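Local structure of zinc chaperone AztD (Citrobacter koseri, 6CMK) at residues K122-F127 against Q136-E141. The protein acts as a periplasmic zinc chaperone, handing one zinc ion directly to the solute-binding protein AztC of the AztABCD zinc transport system. Residues are numbered along the deposited sequence; the frame is centred on the assembly and turned at random.
Sequences KKPGHF and QWFDGE
G125 and H126 lie opposite W137 at a beta bulge: G125 N donates to W137 O (2.8 Å), and W137 N returns a bond to H126 O (2.9 Å). The Q136 carboxamide braces the bulge. Its CG lies anti to the backbone N (chi1 176°), and the bend at chi2 turns CD toward 122–127. NE2 bonds W137 O (3.0 Å) and, from well above the plane of the G125 carbonyl, G125 O (3.1 Å). W137 O thus accepts two donors, whereas buried Q136 OE1 finds no hydrogen-bond partner and lies at the F127 ring edge, 3.3 Å from CD2. On the same sheet face P124 CB packs obliquely against F138 CE2 (3.6 Å). Farther along, D139 N and G140 N, within the type I turn F138–E141, bond K123 O and K122 O. A water accepts from H126 N and donates to D139 OD1, while D139 OD2 bonds ND1 of H169, a second-shell contact that probably orients this ligand. H126 NE2 binds zinc with H169 and H216, the high-affinity site 1. W137 NE1 reaches H168 O. The hairpin 124–130/133–138 begins one four-stranded blade of the beta propeller; P124, F127 and Q136 pack on I82 of strand 78–83, and F138 meets L119 of strand 113–120.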
loop_
_atom_site.group_PDB
_atom_site.type_symbol
_atom_site.label_atom_id
_atom_site.label_comp_id
_atom_site.label_asym_id
_atom_site.label_seq_id
_atom_site.Cartn_x
_atom_site.Cartn_y
_atom_site.Cartn_z
ATOM N N LYS B 122 4.904 3.483 33.982
ATOM C CA LYS B 122 4.397 4.731 34.533
ATOM C C LYS B 122 4.156 5.760 33.434
ATOM O O LYS B 122 5.065 6.093 32.669
ATOM C CB LYS B 122 5.375 5.270 35.574
ATOM C CG LYS B 122 5.379 4.438 36.856
ATOM C CD LYS B 122 6.618 4.660 37.726
ATOM C CE LYS B 122 7.681 3.584 37.488
ATOM N NZ LYS B 122 8.522 3.298 38.687
ATOM N N LYS B 123 2.916 6.258 33.364
ATOM C CA LYS B 123 2.496 7.345 32.477
ATOM C C LYS B 123 2.805 7.077 31.004
ATOM O O LYS B 123 3.582 7.820 30.384
ATOM C CB LYS B 123 3.151 8.662 32.911
ATOM C CG LYS B 123 2.487 9.297 34.129
ATOM C CD LYS B 123 3.180 10.588 34.555
ATOM C CE LYS B 123 4.066 10.379 35.775
ATOM N NZ LYS B 123 3.285 9.982 36.983
ATOM N N PRO B 124 2.211 6.055 30.394
ATOM C CA PRO B 124 2.410 5.875 28.953
ATOM C C PRO B 124 2.018 7.143 28.211
ATOM O O PRO B 124 1.023 7.797 28.540
ATOM C CB PRO B 124 1.505 4.689 28.604
ATOM C CG PRO B 124 0.517 4.613 29.699
ATOM C CD PRO B 124 1.245 5.086 30.936
ATOM N N GLY B 125 2.853 7.517 27.248
ATOM C CA GLY B 125 2.646 8.719 26.475
ATOM C C GLY B 125 2.587 8.425 24.995
ATOM O O GLY B 125 1.725 7.665 24.554
ATOM N N HIS B 126 3.522 8.982 24.225
ATOM C CA HIS B 126 3.416 8.941 22.771
ATOM C C HIS B 126 3.613 7.538 22.220
ATOM O O HIS B 126 4.509 6.797 22.629
ATOM C CB HIS B 126 4.419 9.899 22.139
ATOM C CG HIS B 126 3.993 11.332 22.216
ATOM N ND1 HIS B 126 3.612 12.055 21.108
ATOM C CD2 HIS B 126 3.852 12.163 23.276
ATOM C CE1 HIS B 126 3.271 13.276 21.479
ATOM N NE2 HIS B 126 3.408 13.368 22.790
ATOM N N PHE B 127 2.749 7.188 21.280
ATOM C CA PHE B 127 2.771 5.915 20.579
ATOM C C PHE B 127 3.128 6.192 19.129
ATOM O O PHE B 127 2.569 7.108 18.517
ATOM C CB PHE B 127 1.401 5.239 20.686
ATOM C CG PHE B 127 1.229 4.040 19.803
ATOM C CD1 PHE B 127 0.850 4.181 18.475
ATOM C CD2 PHE B 127 1.396 2.761 20.314
ATOM C CE1 PHE B 127 0.682 3.072 17.676
ATOM C CE2 PHE B 127 1.217 1.650 19.509
ATOM C CZ PHE B 127 0.859 1.808 18.195
ATOM N N GLN B 136 6.368 2.415 22.089
ATOM C CA GLN B 136 5.514 3.028 23.097
ATOM C C GLN B 136 6.396 3.748 24.112
ATOM O O GLN B 136 7.274 3.128 24.725
ATOM C CB GLN B 136 4.631 1.979 23.779
ATOM C CG GLN B 136 3.780 2.524 24.923
ATOM C CD GLN B 136 2.744 3.504 24.416
ATOM O OE1 GLN B 136 1.922 3.160 23.565
ATOM N NE2 GLN B 136 2.782 4.726 24.920
ATOM N N TRP B 137 6.168 5.048 24.274
ATOM C CA TRP B 137 6.872 5.855 25.262
ATOM C C TRP B 137 6.171 5.793 26.611
ATOM O O TRP B 137 4.941 5.716 26.694
ATOM C CB TRP B 137 6.956 7.307 24.800
ATOM C CG TRP B 137 7.940 8.124 25.572
ATOM C CD1 TRP B 137 7.712 8.842 26.712
ATOM C CD2 TRP B 137 9.316 8.308 25.246
ATOM N NE1 TRP B 137 8.877 9.460 27.121
ATOM C CE2 TRP B 137 9.875 9.144 26.233
ATOM C CE3 TRP B 137 10.136 7.839 24.211
ATOM C CZ2 TRP B 137 11.210 9.527 26.212
ATOM C CZ3 TRP B 137 11.472 8.219 24.199
ATOM C CH2 TRP B 137 11.988 9.062 25.191
ATOM N N PHE B 138 6.970 5.841 27.678
ATOM C CA PHE B 138 6.451 5.932 29.042
ATOM C C PHE B 138 7.124 7.118 29.719
ATOM O O PHE B 138 8.335 7.091 29.960
ATOM C CB PHE B 138 6.694 4.638 29.832
ATOM C CG PHE B 138 5.846 3.488 29.373
ATOM C CD1 PHE B 138 6.256 2.699 28.315
ATOM C CD2 PHE B 138 4.639 3.206 29.989
ATOM C CE1 PHE B 138 5.479 1.645 27.876
ATOM C CE2 PHE B 138 3.858 2.152 29.564
ATOM C CZ PHE B 138 4.280 1.369 28.497
ATOM N N ASP B 139 6.335 8.150 30.022
ATOM C CA ASP B 139 6.863 9.387 30.585
ATOM C C ASP B 139 7.522 9.187 31.944
ATOM O O ASP B 139 8.366 10.003 32.331
ATOM C CB ASP B 139 5.745 10.419 30.724
ATOM C CG ASP B 139 5.266 10.961 29.388
ATOM O OD1 ASP B 139 5.867 10.649 28.336
ATOM O OD2 ASP B 139 4.269 11.713 29.395
ATOM N N GLY B 140 7.149 8.143 32.686
ATOM C CA GLY B 140 7.693 7.908 34.011
ATOM C C GLY B 140 8.719 6.803 34.091
ATOM O O GLY B 140 9.138 6.449 35.201
ATOM N N GLU B 141 9.147 6.249 32.964
ATOM C CA GLU B 141 10.117 5.170 32.926
ATOM C C GLU B 141 11.382 5.677 32.252
ATOM O O GLU B 141 11.364 6.668 31.521
ATOM C CB GLU B 141 9.568 3.947 32.179
ATOM C CG GLU B 141 8.275 3.364 32.751
ATOM C CD GLU B 141 8.463 2.659 34.073
ATOM O OE1 GLU B 141 9.594 2.205 34.351
ATOM O OE2 GLU B 141 7.476 2.564 34.833
HETATM O O HOH W 1 5.285 10.876 25.638
#